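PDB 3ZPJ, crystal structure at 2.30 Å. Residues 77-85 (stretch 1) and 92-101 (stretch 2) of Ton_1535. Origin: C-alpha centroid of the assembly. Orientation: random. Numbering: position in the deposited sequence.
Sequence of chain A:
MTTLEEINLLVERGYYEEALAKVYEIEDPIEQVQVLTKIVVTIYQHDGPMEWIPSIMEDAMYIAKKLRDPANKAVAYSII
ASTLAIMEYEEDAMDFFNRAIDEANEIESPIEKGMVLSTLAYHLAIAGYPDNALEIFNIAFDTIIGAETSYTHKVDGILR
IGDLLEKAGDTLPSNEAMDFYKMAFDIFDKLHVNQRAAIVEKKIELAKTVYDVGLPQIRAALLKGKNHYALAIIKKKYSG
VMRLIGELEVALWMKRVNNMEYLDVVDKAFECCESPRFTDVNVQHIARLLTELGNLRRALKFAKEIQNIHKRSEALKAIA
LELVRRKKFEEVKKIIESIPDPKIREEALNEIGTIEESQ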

# COMPACT_ATOMS: atom_id res chain seq x y z
N TYR A 77 18.29 9.57 13.34
CA TYR A 77 17.20 9.53 14.31
C TYR A 77 15.94 8.88 13.72
O TYR A 77 15.22 8.17 14.41
CB TYR A 77 16.87 10.94 14.78
CG TYR A 77 17.83 11.52 15.79
CD1 TYR A 77 18.58 10.71 16.64
CD2 TYR A 77 17.97 12.90 15.92
CE1 TYR A 77 19.45 11.25 17.57
CE2 TYR A 77 18.84 13.46 16.85
CZ TYR A 77 19.57 12.63 17.67
OH TYR A 77 20.43 13.19 18.60
N SER A 78 15.69 9.11 12.43
CA SER A 78 14.54 8.51 11.75
C SER A 78 14.68 7.02 11.63
O SER A 78 13.74 6.27 11.89
CB SER A 78 14.36 9.09 10.35
OG SER A 78 13.99 10.44 10.42
N ILE A 79 15.87 6.59 11.23
CA ILE A 79 16.20 5.16 11.15
C ILE A 79 15.99 4.47 12.50
O ILE A 79 15.32 3.44 12.60
CB ILE A 79 17.61 4.97 10.63
CG1 ILE A 79 17.73 5.65 9.25
CG2 ILE A 79 17.99 3.48 10.55
CD1 ILE A 79 19.06 5.46 8.56
N ILE A 80 16.53 5.07 13.55
CA ILE A 80 16.35 4.56 14.89
C ILE A 80 14.87 4.54 15.28
O ILE A 80 14.38 3.59 15.89
CB ILE A 80 17.16 5.41 15.88
CG1 ILE A 80 18.66 5.18 15.64
CG2 ILE A 80 16.74 5.12 17.32
CD1 ILE A 80 19.57 6.17 16.33
N ALA A 81 14.17 5.60 14.89
CA ALA A 81 12.76 5.78 15.25
C ALA A 81 11.84 4.71 14.67
O ALA A 81 10.99 4.19 15.37
CB ALA A 81 12.27 7.16 14.83
N SER A 82 12.00 4.40 13.38
CA SER A 82 11.14 3.41 12.76
C SER A 82 11.44 1.99 13.26
O SER A 82 10.52 1.19 13.41
CB SER A 82 11.13 3.49 11.22
OG SER A 82 12.40 3.23 10.66
N THR A 83 12.70 1.69 13.58
CA THR A 83 13.01 0.36 14.10
C THR A 83 12.44 0.13 15.51
O THR A 83 12.00 -0.98 15.84
CB THR A 83 14.53 0.01 14.02
OG1 THR A 83 15.22 0.63 15.10
CG2 THR A 83 15.12 0.50 12.72
N LEU A 84 12.45 1.18 16.33
CA LEU A 84 11.81 1.10 17.65
C LEU A 84 10.33 0.87 17.47
O LEU A 84 9.72 0.08 18.19
CB LEU A 84 12.00 2.38 18.45
CG LEU A 84 13.42 2.71 18.90
CD1 LEU A 84 13.44 4.08 19.55
CD2 LEU A 84 13.94 1.63 19.85
N ALA A 85 9.75 1.56 16.50
CA ALA A 85 8.32 1.47 16.23
C ALA A 85 7.94 0.07 15.73
O ALA A 85 6.91 -0.47 16.13
CB ALA A 85 7.89 2.53 15.25
N ASP A 92 9.21 5.61 22.70
CA ASP A 92 10.59 5.87 22.33
C ASP A 92 10.70 6.24 20.87
O ASP A 92 11.49 7.11 20.50
CB ASP A 92 11.45 4.66 22.65
CG ASP A 92 11.39 4.29 24.12
OD1 ASP A 92 12.09 4.93 24.93
OD2 ASP A 92 10.62 3.36 24.47
N ALA A 93 9.90 5.59 20.02
CA ALA A 93 9.89 5.91 18.60
C ALA A 93 9.50 7.36 18.37
O ALA A 93 10.12 8.05 17.56
CB ALA A 93 8.94 4.98 17.84
N MET A 94 8.47 7.83 19.09
CA MET A 94 7.95 9.17 18.85
C MET A 94 8.92 10.18 19.43
O MET A 94 9.04 11.30 18.93
CB MET A 94 6.53 9.36 19.42
CG MET A 94 5.38 8.76 18.55
SD MET A 94 5.29 9.27 16.80
CE MET A 94 3.71 8.61 16.31
N ASP A 95 9.63 9.77 20.47
CA ASP A 95 10.72 10.59 20.98
C ASP A 95 11.75 10.80 19.87
O ASP A 95 12.13 11.93 19.57
CB ASP A 95 11.36 9.93 22.21
CG ASP A 95 12.58 10.69 22.74
OD1 ASP A 95 12.86 11.82 22.29
OD2 ASP A 95 13.25 10.15 23.64
N PHE A 96 12.19 9.72 19.22
CA PHE A 96 13.18 9.88 18.16
C PHE A 96 12.66 10.57 16.91
O PHE A 96 13.40 11.34 16.29
CB PHE A 96 13.92 8.58 17.86
CG PHE A 96 15.04 8.34 18.82
CD1 PHE A 96 14.78 7.87 20.10
CD2 PHE A 96 16.34 8.65 18.48
CE1 PHE A 96 15.80 7.68 21.01
CE2 PHE A 96 17.37 8.46 19.39
CZ PHE A 96 17.10 7.97 20.65
N PHE A 97 11.40 10.34 16.56
CA PHE A 97 10.79 11.11 15.49
C PHE A 97 10.82 12.62 15.78
O PHE A 97 11.11 13.42 14.90
CB PHE A 97 9.38 10.59 15.20
CG PHE A 97 9.37 9.34 14.37
CD1 PHE A 97 10.02 9.30 13.14
CD2 PHE A 97 8.74 8.19 14.83
CE1 PHE A 97 10.03 8.15 12.37
CE2 PHE A 97 8.75 7.02 14.06
CZ PHE A 97 9.40 7.01 12.82
N ASN A 98 10.54 12.99 17.02
CA ASN A 98 10.56 14.39 17.39
C ASN A 98 11.96 14.97 17.36
O ASN A 98 12.14 16.15 17.05
CB ASN A 98 9.93 14.58 18.76
CG ASN A 98 8.42 14.64 18.69
OD1 ASN A 98 7.86 15.36 17.86
ND2 ASN A 98 7.76 13.85 19.53
N ARG A 99 12.95 14.14 17.69
CA ARG A 99 14.32 14.57 17.58
C ARG A 99 14.62 14.82 16.10
O ARG A 99 15.22 15.84 15.74
CB ARG A 99 15.29 13.55 18.17
CG ARG A 99 15.16 13.38 19.68
CD ARG A 99 16.35 12.61 20.25
NE ARG A 99 16.01 11.92 21.49
CZ ARG A 99 16.91 11.38 22.32
NH1 ARG A 99 18.21 11.47 22.04
NH2 ARG A 99 16.50 10.77 23.42
N ALA A 100 14.18 13.90 15.25
CA ALA A 100 14.37 14.04 13.80
C ALA A 100 13.78 15.36 13.28
O ALA A 100 14.48 16.14 12.64
CB ALA A 100 13.78 12.84 13.05
N ILE A 101 12.52 15.61 13.60
CA ILE A 101 11.85 16.88 13.31
C ILE A 101 12.69 18.10 13.76
O ILE A 101 12.89 19.04 12.98
CB ILE A 101 10.48 16.97 14.03
CG1 ILE A 101 9.47 16.00 13.41
CG2 ILE A 101 9.96 18.41 14.04
CD1 ILE A 101 9.23 16.25 11.98

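The methyl group of Ala81 sits almost squarely over the ring of Phe97: its CB lies 3.3 Å from the centroid of the six ring atoms of Phe97 and only 5° off the ring normal, a close CH-pi contact. The two helices run antiparallel, at 163°, with axes 7.8 Å apart at their closest, and small residues lie where the backbones are nearest. The backbones come within 4.4 Å at Ala81 CA and Ala93 CA, and Ala93 CB packs 3.3 Å from Ala81 O, an oxygen already engaged by the backbone N of Ala85 at 3.1 Å. Next to it, Ala85 CB touches Ala93 CB at 3.7 Å. Toward the other end, Ala100 packs against stretch 1, with its CB 4.0 Å from Tyr77 CB and 3.6 Å from Ser78 OG, a hydroxyl hydrogen-bonded elsewhere in the structure.

Larger side chains pack around these alanines. Phe96 is a knob in a hole formed by Tyr77, Ile80, Ala81 and Leu84. Ile80 CG2 covers one face of its ring, 4.0 Å from the Phe96 centroid, while Tyr77 CD1 reaches the ring edge, 3.6 Å from Phe96 CD2; the two aromatic planes are inclined at 71°. Leu84 CD1 approaches Phe96 CD1 at 4.1 Å and also contacts Asp92 CB at 3.7 Å. The Tyr77 ring receives Arg99 CB over one face, 3.6 Å from Tyr77 CD2, so the aliphatic base of the arginine serves the apolar contact. Its guanidinium is paired within its own helix, where Arg99 NE forms a salt bridge with Asp95 OD1 at 3.3 Å, and its edge also lies near Tyr77 OH. No hydrogen bond crosses between the stretches; backbone polar groups are largely paired within each helix, and the 575 Å² of buried surface reflects mainly apolar packing.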